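Local coordinates for 6-phosphogluconolactonase (Leishmania braziliensis, PDB 3CSS), which probably hydrolyses 6-phosphogluconolactone to 6-phosphogluconate, the second step of the oxidative pentose phosphate pathway, at residues P49-L52 with Y53-L56; M90-K93 with A94-D98; K59-A62 with L63-H67. All coordinates share one frame; numbering follows the deposited sequence. Where two conformers were deposited one is given.

Contact 1: residues P49-L52 with Y53-L56; sequences PKRL and YEEL. With PO4 (phosphate ion), chain B.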
# COMPACT_ATOMS: atom_id res chain seq x y z
N PRO A 49 1.21 0.70 -10.19
CA PRO A 49 0.25 1.83 -10.02
C PRO A 49 0.65 3.15 -10.69
O PRO A 49 -0.12 4.11 -10.68
CB PRO A 49 0.24 2.02 -8.51
CG PRO A 49 1.64 1.71 -8.13
CD PRO A 49 2.03 0.54 -8.97
N LYS A 50 1.84 3.21 -11.29
CA LYS A 50 2.26 4.42 -11.97
C LYS A 50 1.22 4.90 -12.99
O LYS A 50 0.90 6.08 -13.06
CB LYS A 50 3.61 4.19 -12.64
CG LYS A 50 4.17 5.43 -13.34
CD LYS A 50 5.55 5.19 -13.91
CE LYS A 50 5.55 4.24 -15.06
NZ LYS A 50 6.85 4.36 -15.83
N ARG A 51 0.70 3.98 -13.80
CA ARG A 51 -0.26 4.40 -14.81
C ARG A 51 -1.57 4.89 -14.19
O ARG A 51 -2.11 5.88 -14.68
CB ARG A 51 -0.44 3.35 -15.88
CG ARG A 51 0.77 3.30 -16.76
CD ARG A 51 0.90 1.97 -17.38
NE ARG A 51 -0.32 1.64 -18.10
CZ ARG A 51 -0.38 0.73 -19.05
NH1 ARG A 51 0.71 0.07 -19.37
NH2 ARG A 51 -1.52 0.50 -19.67
N LEU A 52 -2.03 4.28 -13.10
CA LEU A 52 -3.18 4.80 -12.36
C LEU A 52 -2.96 6.25 -11.94
O LEU A 52 -3.82 7.12 -12.14
CB LEU A 52 -3.44 3.95 -11.12
CG LEU A 52 -4.46 4.47 -10.11
CD1 LEU A 52 -5.85 4.62 -10.74
CD2 LEU A 52 -4.48 3.55 -8.89
N TYR A 53 -1.81 6.52 -11.34
CA TYR A 53 -1.48 7.86 -10.89
C TYR A 53 -1.49 8.88 -12.05
O TYR A 53 -2.02 9.99 -11.91
CB TYR A 53 -0.16 7.88 -10.12
CG TYR A 53 -0.12 6.92 -8.93
CD1 TYR A 53 -1.30 6.42 -8.34
CD2 TYR A 53 1.09 6.52 -8.40
CE1 TYR A 53 -1.26 5.54 -7.28
CE2 TYR A 53 1.14 5.63 -7.31
CZ TYR A 53 -0.03 5.14 -6.77
OH TYR A 53 0.02 4.25 -5.71
N GLU A 54 -0.93 8.48 -13.18
CA GLU A 54 -0.92 9.32 -14.37
C GLU A 54 -2.34 9.62 -14.83
O GLU A 54 -2.66 10.76 -15.21
CB GLU A 54 -0.10 8.65 -15.48
CG GLU A 54 1.39 8.58 -15.15
CD GLU A 54 2.20 7.89 -16.21
OE1 GLU A 54 1.60 7.39 -17.18
OE2 GLU A 54 3.43 7.86 -16.06
N GLU A 55 -3.20 8.61 -14.78
CA GLU A 55 -4.59 8.78 -15.20
C GLU A 55 -5.33 9.71 -14.24
O GLU A 55 -6.07 10.58 -14.67
CB GLU A 55 -5.30 7.44 -15.30
CG GLU A 55 -6.70 7.56 -15.88
CD GLU A 55 -7.20 6.26 -16.42
OE1 GLU A 55 -6.42 5.28 -16.37
OE2 GLU A 55 -8.35 6.23 -16.90
N LEU A 56 -5.14 9.54 -12.93
CA LEU A 56 -5.69 10.49 -11.96
C LEU A 56 -5.21 11.92 -12.22
O LEU A 56 -5.98 12.89 -12.12
CB LEU A 56 -5.30 10.09 -10.54
CG LEU A 56 -5.93 8.80 -10.01
CD1 LEU A 56 -5.24 8.39 -8.69
CD2 LEU A 56 -7.46 8.94 -9.82
P PO4 B . 4.40 6.19 -18.98
O1 PO4 B . 5.11 7.30 -19.73
O2 PO4 B . 2.93 6.48 -19.06
O3 PO4 B . 4.82 6.24 -17.52
O4 PO4 B . 4.70 4.83 -19.53

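Contact 2: residues M90-K93 with A94-D98; sequences MATK and ALLRD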
# COMPACT_ATOMS: atom_id res chain seq x y z
N MET A 90 8.34 8.34 -7.75
CA MET A 90 7.42 7.81 -8.74
C MET A 90 6.05 8.48 -8.65
O MET A 90 5.50 8.92 -9.65
CB MET A 90 7.29 6.29 -8.59
CG MET A 90 6.37 5.65 -9.61
SD MET A 90 4.64 5.63 -9.10
CE MET A 90 4.70 4.52 -7.69
N ALA A 91 5.50 8.57 -7.44
CA ALA A 91 4.17 9.17 -7.22
C ALA A 91 4.13 10.66 -7.56
O ALA A 91 3.14 11.18 -8.07
CB ALA A 91 3.75 8.98 -5.77
N THR A 92 5.23 11.35 -7.25
CA THR A 92 5.37 12.78 -7.52
C THR A 92 5.40 13.06 -9.02
O THR A 92 4.66 13.93 -9.50
CB THR A 92 6.61 13.37 -6.79
OG1 THR A 92 6.40 13.30 -5.38
CG2 THR A 92 6.84 14.82 -7.18
N LYS A 93 6.24 12.33 -9.75
CA LYS A 93 6.34 12.51 -11.20
C LYS A 93 5.01 12.22 -11.88
O LYS A 93 4.59 12.94 -12.80
CB LYS A 93 7.43 11.62 -11.80
CG LYS A 93 8.83 12.03 -11.42
CD LYS A 93 9.86 11.20 -12.17
CE LYS A 93 11.27 11.42 -11.63
NZ LYS A 93 12.30 11.16 -12.67
N ALA A 94 4.33 11.17 -11.40
CA ALA A 94 3.08 10.76 -12.00
C ALA A 94 1.93 11.68 -11.61
O ALA A 94 1.02 11.89 -12.43
CB ALA A 94 2.75 9.29 -11.65
N LEU A 95 1.95 12.24 -10.40
CA LEU A 95 0.74 12.87 -9.86
C LEU A 95 0.94 13.96 -8.81
O LEU A 95 0.37 15.05 -8.92
CB LEU A 95 -0.17 11.76 -9.29
CG LEU A 95 -1.37 12.21 -8.44
CD1 LEU A 95 -2.40 12.96 -9.31
CD2 LEU A 95 -2.03 11.04 -7.74
N LEU A 96 1.73 13.68 -7.76
CA LEU A 96 1.74 14.54 -6.58
C LEU A 96 2.41 15.88 -6.82
O LEU A 96 2.24 16.82 -6.04
CB LEU A 96 2.38 13.81 -5.37
CG LEU A 96 1.75 12.49 -4.94
CD1 LEU A 96 2.45 11.92 -3.72
CD2 LEU A 96 0.26 12.68 -4.63
N ARG A 97 3.17 15.99 -7.91
CA ARG A 97 3.74 17.28 -8.29
C ARG A 97 2.68 18.39 -8.38
O ARG A 97 2.98 19.56 -8.12
CB ARG A 97 4.52 17.15 -9.61
CG ARG A 97 3.70 16.69 -10.80
CD ARG A 97 4.58 16.27 -11.96
NE ARG A 97 3.80 15.74 -13.09
CZ ARG A 97 3.31 16.47 -14.09
NH1 ARG A 97 3.47 17.78 -14.12
NH2 ARG A 97 2.62 15.88 -15.06
N ASP A 98 1.44 18.03 -8.72
CA ASP A 98 0.36 19.02 -8.88
C ASP A 98 -0.76 18.87 -7.84
O ASP A 98 -1.83 19.46 -8.00
CB ASP A 98 -0.20 18.96 -10.30
CG ASP A 98 0.82 19.41 -11.34
OD1 ASP A 98 1.52 20.43 -11.11
OD2 ASP A 98 0.92 18.77 -12.41

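Contact 3: residues K59-A62 with L63-H67; sequences KDLA and LLQQH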
# COMPACT_ATOMS: atom_id res chain seq x y z
N LYS A 59 -7.15 13.23 -15.43
CA LYS A 59 -8.61 13.24 -15.42
C LYS A 59 -9.24 13.88 -14.18
O LYS A 59 -10.32 14.46 -14.27
CB LYS A 59 -9.15 11.82 -15.56
CG LYS A 59 -8.69 11.05 -16.80
CD LYS A 59 -9.11 11.71 -18.10
CE LYS A 59 -8.79 10.84 -19.30
NZ LYS A 59 -8.95 11.56 -20.59
N ASP A 60 -8.58 13.77 -13.03
CA ASP A 60 -9.22 14.08 -11.75
C ASP A 60 -8.48 15.12 -10.92
O ASP A 60 -8.72 15.25 -9.71
CB ASP A 60 -9.34 12.79 -10.94
CG ASP A 60 -10.02 11.68 -11.72
OD1 ASP A 60 -11.14 11.89 -12.23
OD2 ASP A 60 -9.43 10.59 -11.83
N LEU A 61 -7.60 15.88 -11.58
CA LEU A 61 -6.71 16.79 -10.86
C LEU A 61 -7.49 17.86 -10.11
O LEU A 61 -7.09 18.27 -9.02
CB LEU A 61 -5.69 17.43 -11.81
CG LEU A 61 -4.55 18.21 -11.15
CD1 LEU A 61 -3.78 17.33 -10.14
CD2 LEU A 61 -3.62 18.81 -12.19
N ALA A 62 -8.61 18.29 -10.68
CA ALA A 62 -9.47 19.31 -10.07
C ALA A 62 -10.00 18.89 -8.69
O ALA A 62 -9.95 19.67 -7.74
CB ALA A 62 -10.64 19.64 -11.01
N LEU A 63 -10.49 17.66 -8.59
CA LEU A 63 -10.97 17.13 -7.31
C LEU A 63 -9.85 17.11 -6.28
O LEU A 63 -10.06 17.43 -5.11
CB LEU A 63 -11.55 15.72 -7.49
CG LEU A 63 -12.85 15.64 -8.29
CD1 LEU A 63 -13.26 14.19 -8.52
CD2 LEU A 63 -13.95 16.41 -7.57
N LEU A 64 -8.64 16.76 -6.71
CA LEU A 64 -7.49 16.66 -5.81
C LEU A 64 -6.99 18.04 -5.35
O LEU A 64 -6.63 18.23 -4.19
CB LEU A 64 -6.36 15.88 -6.48
CG LEU A 64 -6.77 14.50 -7.02
CD1 LEU A 64 -5.54 13.81 -7.63
CD2 LEU A 64 -7.42 13.59 -5.96
N GLN A 65 -7.00 19.01 -6.26
CA GLN A 65 -6.64 20.39 -5.88
C GLN A 65 -7.68 21.01 -4.93
O GLN A 65 -7.38 21.99 -4.22
CB GLN A 65 -6.36 21.23 -7.14
CG GLN A 65 -5.13 20.68 -7.89
CD GLN A 65 -4.72 21.46 -9.11
OE1 GLN A 65 -5.54 22.12 -9.76
NE2 GLN A 65 -3.43 21.38 -9.45
N GLN A 66 -8.88 20.43 -4.89
CA GLN A 66 -9.93 20.80 -3.92
C GLN A 66 -9.84 20.00 -2.61
O GLN A 66 -10.76 20.05 -1.78
CB GLN A 66 -11.31 20.55 -4.54
CG GLN A 66 -11.63 21.38 -5.79
CD GLN A 66 -12.72 20.74 -6.65
OE1 GLN A 66 -13.38 19.78 -6.23
NE2 GLN A 66 -12.90 21.26 -7.86
N HIS A 67 -8.75 19.25 -2.44
CA HIS A 67 -8.46 18.52 -1.20
C HIS A 67 -9.42 17.34 -0.95
O HIS A 67 -9.68 16.98 0.20
CB HIS A 67 -8.42 19.47 0.02
CG HIS A 67 -7.72 20.78 -0.25
ND1 HIS A 67 -6.39 20.86 -0.59
CD2 HIS A 67 -8.18 22.06 -0.24
CE1 HIS A 67 -6.05 22.12 -0.77
NE2 HIS A 67 -7.12 22.87 -0.57

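Contact 1: residues P49-L52 with Y53-L56
P49 and Y53 meet one turn apart at the start of helix 50-59. Their side chains lie side by side and point the same way. P49 CB rests 3.6 Å from Y53 CZ, near the hydroxyl end of the ring. The P49 carbonyl oxygen sits over one face of the same ring, 3.3 Å above its plane and offset toward the rim. Y53 CG is anti to its own carbonyl carbon (chi1 -56°), which folds the ring back over this first turn.

The backbone bonds follow the alpha-helical pattern of the first turns, each linking a residue to the fourth one on. Y53 N donates to P49 O at 3.0 Å with an almost straight N-H (168°). L56 N closes on L52 O at 2.9 Å. E54 N and E55 N bond to K50 O and R51 O.

Leucines make the apolar side. L52 CD1 lies 4.2 Å from L56 CG, and L52 CG also approaches Y53 CD1.

The charged side holds a phosphate ion, probably from the crystallisation liquor. K50 and E54 run alongside each other toward it. K50 NZ gives O3 of the phosphate a weak hydrogen bond of 3.2 Å. E54 OE1 is 2.5 Å from phosphate O2. Oxygens this close suggest that one of the two acid groups carries a proton.

Y53 OH bonds to S44 O, just beyond strand 39-43. L52 and Y53 pack on L160 of strand 158-162. R51 and E55 face helix 14-30, while K50, Y53 and E54 touch helix 87-96.

Contact 2: residues M90-K93 with A94-D98
A91 and L96 form the tight side of this last part of helix 87-96. A91 CB meets L96 CD1 at 3.8 Å. L96 CG also lies close to the A91 carbonyl. L95 and L96 both reach F71 of strand 69-77, and L96 also touches V104. A94 CB is buried as well and sits 3.4 Å from M90 O. On that side M90 and A94 pack on Y53 of helix 50-59.

The backbone changes its pattern here. A94 N still bonds to M90 O, four residues back, at 3.1 Å. L96 N then reaches A91 O at 2.9 Å, five residues back. R97 N does the same with T92 O at 3.0 Å, lying in the carbonyl plane on a lone pair. These are bonds of a wider pi-type turn close to the end of the helix. L95 N at the turn makes only weak bonds, to A91 O and T92 O. Its phi of -155° marks the break from the regular helix.

On the solvent side K93 and R97 are exposed, and the packing is thinner. The T92 and R97 side chains meet only at 4.1 Å, CG2 to CB. T92 OG1 bonds to F88 O on the preceding turn. K93 has an extended chain and touches E84. R97 NE is the exception, a polar anchor on this outer side. R97 CG stands between its backbone N and carbonyl carbon (chi1 60°), and the extended chain brings NE back to K93 O at 2.9 Å. That donor lies above the carbonyl plane, with a bent N-H (141°). R97 NH1 and D98 OD2, 3.2 Å apart, form a salt bridge by charge only, because the oxygen lies well off the guanidinium plane. D98 OD2 has a hydrogen bond from H57 NE2.

Contact 3: residues K59-A62 with L63-H67
L61 O accepts the N-H of Q65 at 2.9 Å, nearly in line with the carbonyl. Q65 CG also lies 3.3 Å from that oxygen. The glutamine amide then reaches the L61 side chain, with NE2 3.8 Å from L61 CD2. A chi1 of -64° sets the Q65 chain beside its own N and back along the helix, where its extended outer part crosses L61 at a slant. NE2 bonds to D98 O, so the amide both packs on L61 and ties the helix to the chain after helix 87-96.

Of the bonds between 59-62 and 63-67, the other two are weak. L64 N is 3.4 Å from D60 O, and Q66 N is 3.1 Å from A62 O. Q66 CG and CD also lie close to A62 O. D60 holds the N-cap position without a capping bond, and its carboxylate instead makes a salt bridge with R22. H67, with positive phi, is the C-prime residue of a Schellman motif that ends the helix. H67 N bonds to L64 O at 2.9 Å. The polar ends of D60 and Q65 are thus engaged outside this short helix, which probably helps to fix its place in the fold.

How the contacts relate
All three contacts are local helical turns on the same side of the chain's centre. Contact 1 comes first, contact 3 follows closely, and contact 2 lies beyond strand 69-77. Helices 50-59 and 61-65 together form the beta-alpha-beta crossover from strand 39-43 to its parallel neighbour 69-77 in the mixed sheet. The centres of contacts 1 and 2 are about 9 Å apart. Y53 CB and A94 CB join them at 3.6 Å. The centres of contacts 2 and 3 are about 13 Å apart, linked by L95 CD1 with L64 CD1 at 3.7 Å. Contacts 1 and 3 are merely close in sequence, their centres about 14 Å apart. Helix 87-96 thus packs against both helices of the crossover.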